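Long-range contacts in hydrogenase expression/formation protein HypE (Desulfovibrio vulgaris subsp. vulgaris, PDB 2Z1U), which binds ATP and magnesium and probably takes part in the maturation of hydrogenases, as a HypE-family protein related to AIR synthase: residues H216-D220 / E232-Q236; S237-C241 / A314-Q318. All coordinates share one frame. Residue numbers count along the deposited sequence, not the author numbering.

Interaction 1: residues H216-D220 / E232-Q236. With MG (magnesium ion), chain C.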
loop_
_atom_site.group_PDB
_atom_site.type_symbol
_atom_site.label_atom_id
_atom_site.label_comp_id
_atom_site.label_asym_id
_atom_site.label_seq_id
_atom_site.Cartn_x
_atom_site.Cartn_y
_atom_site.Cartn_z
ATOM N N HIS A 216 7.824 16.785 -20.870
ATOM C CA HIS A 216 8.640 17.195 -19.728
ATOM C C HIS A 216 8.037 16.840 -18.376
ATOM O O HIS A 216 8.727 16.272 -17.541
ATOM C CB HIS A 216 8.985 18.686 -19.785
ATOM C CG HIS A 216 9.928 19.047 -20.890
ATOM N ND1 HIS A 216 10.223 20.354 -21.209
ATOM C CD2 HIS A 216 10.641 18.279 -21.748
ATOM C CE1 HIS A 216 11.077 20.376 -22.218
ATOM N NE2 HIS A 216 11.346 19.131 -22.562
ATOM N N VAL A 217 6.768 17.212 -18.157
ATOM C CA VAL A 217 6.079 16.982 -16.872
ATOM C C VAL A 217 4.649 16.478 -17.048
ATOM O O VAL A 217 3.900 16.971 -17.893
ATOM C CB VAL A 217 5.999 18.253 -15.968
ATOM C CG1 VAL A 217 5.727 17.852 -14.496
ATOM C CG2 VAL A 217 7.266 19.086 -16.062
ATOM N N LEU A 218 4.289 15.491 -16.233
ATOM C CA LEU A 218 2.905 15.067 -16.072
ATOM C C LEU A 218 2.614 15.071 -14.581
ATOM O O LEU A 218 3.446 14.624 -13.785
ATOM C CB LEU A 218 2.682 13.645 -16.635
ATOM C CG LEU A 218 2.913 13.359 -18.125
ATOM C CD1 LEU A 218 2.945 11.835 -18.403
ATOM C CD2 LEU A 218 1.883 14.054 -19.024
ATOM N N ARG A 219 1.455 15.593 -14.195
ATOM C CA ARG A 219 1.014 15.490 -12.797
ATOM C C ARG A 219 -0.508 15.560 -12.737
ATOM O O ARG A 219 -1.134 16.261 -13.537
ATOM C CB ARG A 219 1.656 16.577 -11.903
ATOM C CG ARG A 219 1.348 16.387 -10.407
ATOM C CD ARG A 219 2.459 16.873 -9.532
ATOM N NE ARG A 219 3.709 16.127 -9.719
ATOM C CZ ARG A 219 4.886 16.543 -9.248
ATOM N NH1 ARG A 219 4.954 17.670 -8.546
ATOM N NH2 ARG A 219 5.991 15.833 -9.450
ATOM N N ASP A 220 -1.091 14.875 -11.756
ATOM C CA ASP A 220 -2.539 14.886 -11.579
ATOM C C ASP A 220 -2.905 15.866 -10.457
ATOM O O ASP A 220 -2.429 15.733 -9.329
ATOM C CB ASP A 220 -3.049 13.465 -11.283
ATOM C CG ASP A 220 -2.323 12.827 -10.152
ATOM O OD1 ASP A 220 -1.131 13.143 -9.923
ATOM O OD2 ASP A 220 -2.942 12.026 -9.448
ATOM N N GLU A 232 4.076 23.103 -7.131
ATOM C CA GLU A 232 5.024 21.998 -6.963
ATOM C C GLU A 232 5.977 21.958 -8.142
ATOM O O GLU A 232 7.193 21.938 -7.967
ATOM C CB GLU A 232 4.309 20.646 -6.857
ATOM C CG GLU A 232 3.439 20.503 -5.641
ATOM C CD GLU A 232 2.712 19.167 -5.642
ATOM O OE1 GLU A 232 2.183 18.780 -4.586
ATOM O OE2 GLU A 232 2.722 18.488 -6.675
ATOM N N ILE A 233 5.414 21.989 -9.345
ATOM C CA ILE A 233 6.203 21.901 -10.563
ATOM C C ILE A 233 7.100 23.141 -10.692
ATOM O O ILE A 233 8.305 23.016 -10.918
ATOM C CB ILE A 233 5.305 21.725 -11.798
ATOM C CG1 ILE A 233 4.600 20.353 -11.767
ATOM C CG2 ILE A 233 6.092 22.002 -13.076
ATOM C CD1 ILE A 233 3.287 20.299 -12.576
ATOM N N ALA A 234 6.527 24.332 -10.546
ATOM C CA ALA A 234 7.344 25.549 -10.564
ATOM C C ALA A 234 8.518 25.474 -9.570
ATOM O O ALA A 234 9.645 25.845 -9.913
ATOM C CB ALA A 234 6.484 26.790 -10.329
ATOM N N GLY A 235 8.254 24.985 -8.357
ATOM C CA GLY A 235 9.284 24.823 -7.332
ATOM C C GLY A 235 10.355 23.789 -7.662
ATOM O O GLY A 235 11.546 24.062 -7.520
ATOM N N GLN A 236 9.933 22.613 -8.121
ATOM C CA GLN A 236 10.857 21.539 -8.507
ATOM C C GLN A 236 11.673 21.939 -9.728
ATOM O O GLN A 236 12.835 21.572 -9.837
ATOM C CB GLN A 236 10.102 20.240 -8.821
ATOM C CG GLN A 236 9.487 19.555 -7.605
ATOM C CD GLN A 236 8.969 18.171 -7.908
ATOM O OE1 GLN A 236 9.570 17.180 -7.500
ATOM N NE2 GLN A 236 7.838 18.089 -8.585
HETATM MG MG MG C . -0.342 12.553 -8.313
HETATM O O HOH W 1 -0.604 14.891 -7.455
#
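Every second side chain of strand 217-219 faces the helical segment Glu232-Gln236, which runs roughly antiparallel to it, at 144° and 10.8 Å between axes. Val217 and Arg219 point toward the helix and Leu218 away, as strand alternation requires. Val217 (t) sets CG1 3.9 Å from CG1 of Ile233; two branched aliphatic side chains fill this buried gap well, and Ile233 (m, t) extends its CD1 to within 4.1 Å of Arg219 CB. Arg219 starts t, but chi2 at 149° lies between wells and chi3 turns to m, so the chain bends until CG1 of Ile233 covers one face of the guanidinium. From there Arg219 NH1 donates a hydrogen bond to Glu232 OE2 (3.0 Å, 136°), part of a salt bridge. Glu232 (m, t) is long enough to reach it, while its OE1 is hydrogen-bonded to His20 of the second subunit, and Arg219 NE is salt-bridged to Asp41 of that subunit. Asp220, with chi1 at 53° (p), swings OD1 to 1.9 Å from the MG ion, which Asp81 of the same chain and Asp41 of the second subunit also ligate. Asp220, just after the strand, thus belongs to the Mg-ATP site at the subunit interface of this AIR synthase-related fold, with the Arg219-Glu232 pair beside it.

Interaction 2: residues S237-C241 / A314-Q318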
loop_
_atom_site.group_PDB
_atom_site.type_symbol
_atom_site.label_atom_id
_atom_site.label_comp_id
_atom_site.label_asym_id
_atom_site.label_seq_id
_atom_site.Cartn_x
_atom_site.Cartn_y
_atom_site.Cartn_z
ATOM N N SER A 237 11.055 22.664 -10.655
ATOM C CA SER A 237 11.739 23.089 -11.877
ATOM C C SER A 237 12.439 24.440 -11.718
ATOM O O SER A 237 13.141 24.890 -12.620
ATOM C CB SER A 237 10.771 23.127 -13.063
ATOM O OG SER A 237 10.192 21.848 -13.279
ATOM N N GLN A 238 12.247 25.082 -10.571
ATOM C CA GLN A 238 12.825 26.420 -10.324
ATOM C C GLN A 238 12.518 27.399 -11.453
ATOM O O GLN A 238 13.404 28.045 -12.014
ATOM C CB GLN A 238 14.328 26.334 -10.029
ATOM C CG GLN A 238 14.624 25.668 -8.693
ATOM C CD GLN A 238 14.158 26.525 -7.531
ATOM O OE1 GLN A 238 14.722 27.588 -7.272
ATOM N NE2 GLN A 238 13.120 26.073 -6.835
ATOM N N ALA A 239 11.234 27.488 -11.775
ATOM C CA ALA A 239 10.759 28.350 -12.838
ATOM C C ALA A 239 9.473 28.989 -12.357
ATOM O O ALA A 239 9.045 28.774 -11.230
ATOM C CB ALA A 239 10.523 27.539 -14.110
ATOM N N VAL A 240 8.857 29.784 -13.216
ATOM C CA VAL A 240 7.577 30.370 -12.875
ATOM C C VAL A 240 6.535 29.949 -13.899
ATOM O O VAL A 240 6.800 29.943 -15.106
ATOM C CB VAL A 240 7.671 31.926 -12.569
ATOM C CG1 VAL A 240 8.995 32.541 -13.045
ATOM C CG2 VAL A 240 6.463 32.696 -13.056
ATOM N N CYS A 241 5.381 29.507 -13.404
ATOM C CA CYS A 241 4.285 29.125 -14.279
ATOM C C CYS A 241 3.370 30.317 -14.470
ATOM O O CYS A 241 2.979 30.971 -13.495
ATOM C CB CYS A 241 3.526 27.917 -13.711
ATOM S SG CYS A 241 4.496 26.391 -13.695
ATOM N N ALA A 314 8.124 37.779 -10.438
ATOM C CA ALA A 314 7.816 36.495 -9.825
ATOM C C ALA A 314 9.113 35.701 -9.730
ATOM O O ALA A 314 9.927 35.693 -10.667
ATOM C CB ALA A 314 6.776 35.737 -10.628
ATOM N N ARG A 315 9.310 35.078 -8.576
ATOM C CA ARG A 315 10.509 34.305 -8.302
ATOM C C ARG A 315 10.324 32.842 -8.708
ATOM O O ARG A 315 9.220 32.437 -9.075
ATOM C CB ARG A 315 10.818 34.372 -6.810
ATOM C CG ARG A 315 12.199 34.892 -6.504
ATOM C CD ARG A 315 12.184 36.381 -6.223
ATOM N NE ARG A 315 13.528 36.961 -6.132
ATOM C CZ ARG A 315 14.445 36.635 -5.217
ATOM N NH1 ARG A 315 14.200 35.699 -4.302
ATOM N NH2 ARG A 315 15.629 37.236 -5.230
ATOM N N ALA A 316 11.410 32.066 -8.630
ATOM C CA ALA A 316 11.377 30.624 -8.857
ATOM C C ALA A 316 10.370 30.000 -7.922
ATOM O O ALA A 316 10.365 30.294 -6.726
ATOM C CB ALA A 316 12.755 30.011 -8.623
ATOM N N GLY A 317 9.513 29.140 -8.471
ATOM C CA GLY A 317 8.502 28.470 -7.679
ATOM C C GLY A 317 7.143 29.139 -7.626
ATOM O O GLY A 317 6.209 28.574 -7.065
ATOM N N GLN A 318 7.007 30.325 -8.212
ATOM C CA GLN A 318 5.738 31.046 -8.133
ATOM C C GLN A 318 4.823 30.788 -9.327
ATOM O O GLN A 318 5.279 30.472 -10.423
ATOM C CB GLN A 318 5.966 32.555 -7.928
ATOM C CG GLN A 318 6.527 32.894 -6.547
ATOM C CD GLN A 318 6.325 34.363 -6.161
ATOM O OE1 GLN A 318 6.731 35.275 -6.880
ATOM N NE2 GLN A 318 5.708 34.584 -5.008
#
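Two backbone hydrogen bonds join Ser237-Cys241 to the loop Ala314-Gln318. Gly317 N donates to Ala239 O (2.8 Å, 160°), and Cys241 N to Gln318 O (3.1 Å, 148°); the same Gln318 O also receives a CA-H...O contact from Val240 CA at 3.4 Å. Inside the loop, Gln318 N bonds back to Arg315 O at 3.2 Å, closing a type II beta turn from Arg315 to Gln318. Gly317 occupies its third position with phi 94°, where a CB would jam against the preceding carbonyl oxygen. The Gln318 side chain braces the turn as well, its OE1 accepting from Arg315 N at 3.1 Å. The turn leads into strand 319-322, which lies parallel to strand 240-244 in the mixed sheet, so the two bonds bring the strands into line at their starts. In the segment Ser237-Cys241, Gln238, with positive phi, is the C-prime residue of the Schellman motif that ends helix 225-237, and its exposed side chain bonds through NE2 to Gly235 O. Apolar contact is slight: Val240 CG2 meets Ala314 CB at 3.9 Å, and both side chains also touch Val320. Near the exposed Gln238, the small Ala316 lets its CB approach Gln238 OE1 to 3.4 Å.

From the N terminus, the chain builds the four-stranded sheet and then strand 167-170 before it reaches strand 217-219, outermost within this chain in the seven-stranded mixed sheet, and enters helix 225-237. Interaction 1 closes this short loop, with 11 residues between its segments. The helix ends and strand 240-244 follows almost at once, opening interaction 2, whose loop of 72 residues includes strands 275-278 and 300-306 before returning at 314-318. The two loops therefore stand in series, neither nesting nor crossing. They meet at the helix end: Ala234 O probably accepts a hydrogen bond from Ala239 N (2.9 Å), and Ala234 CB packs 3.6 Å from Gly317 C. One helix thus links strand 217-219 with the turn leading into strand 319-322.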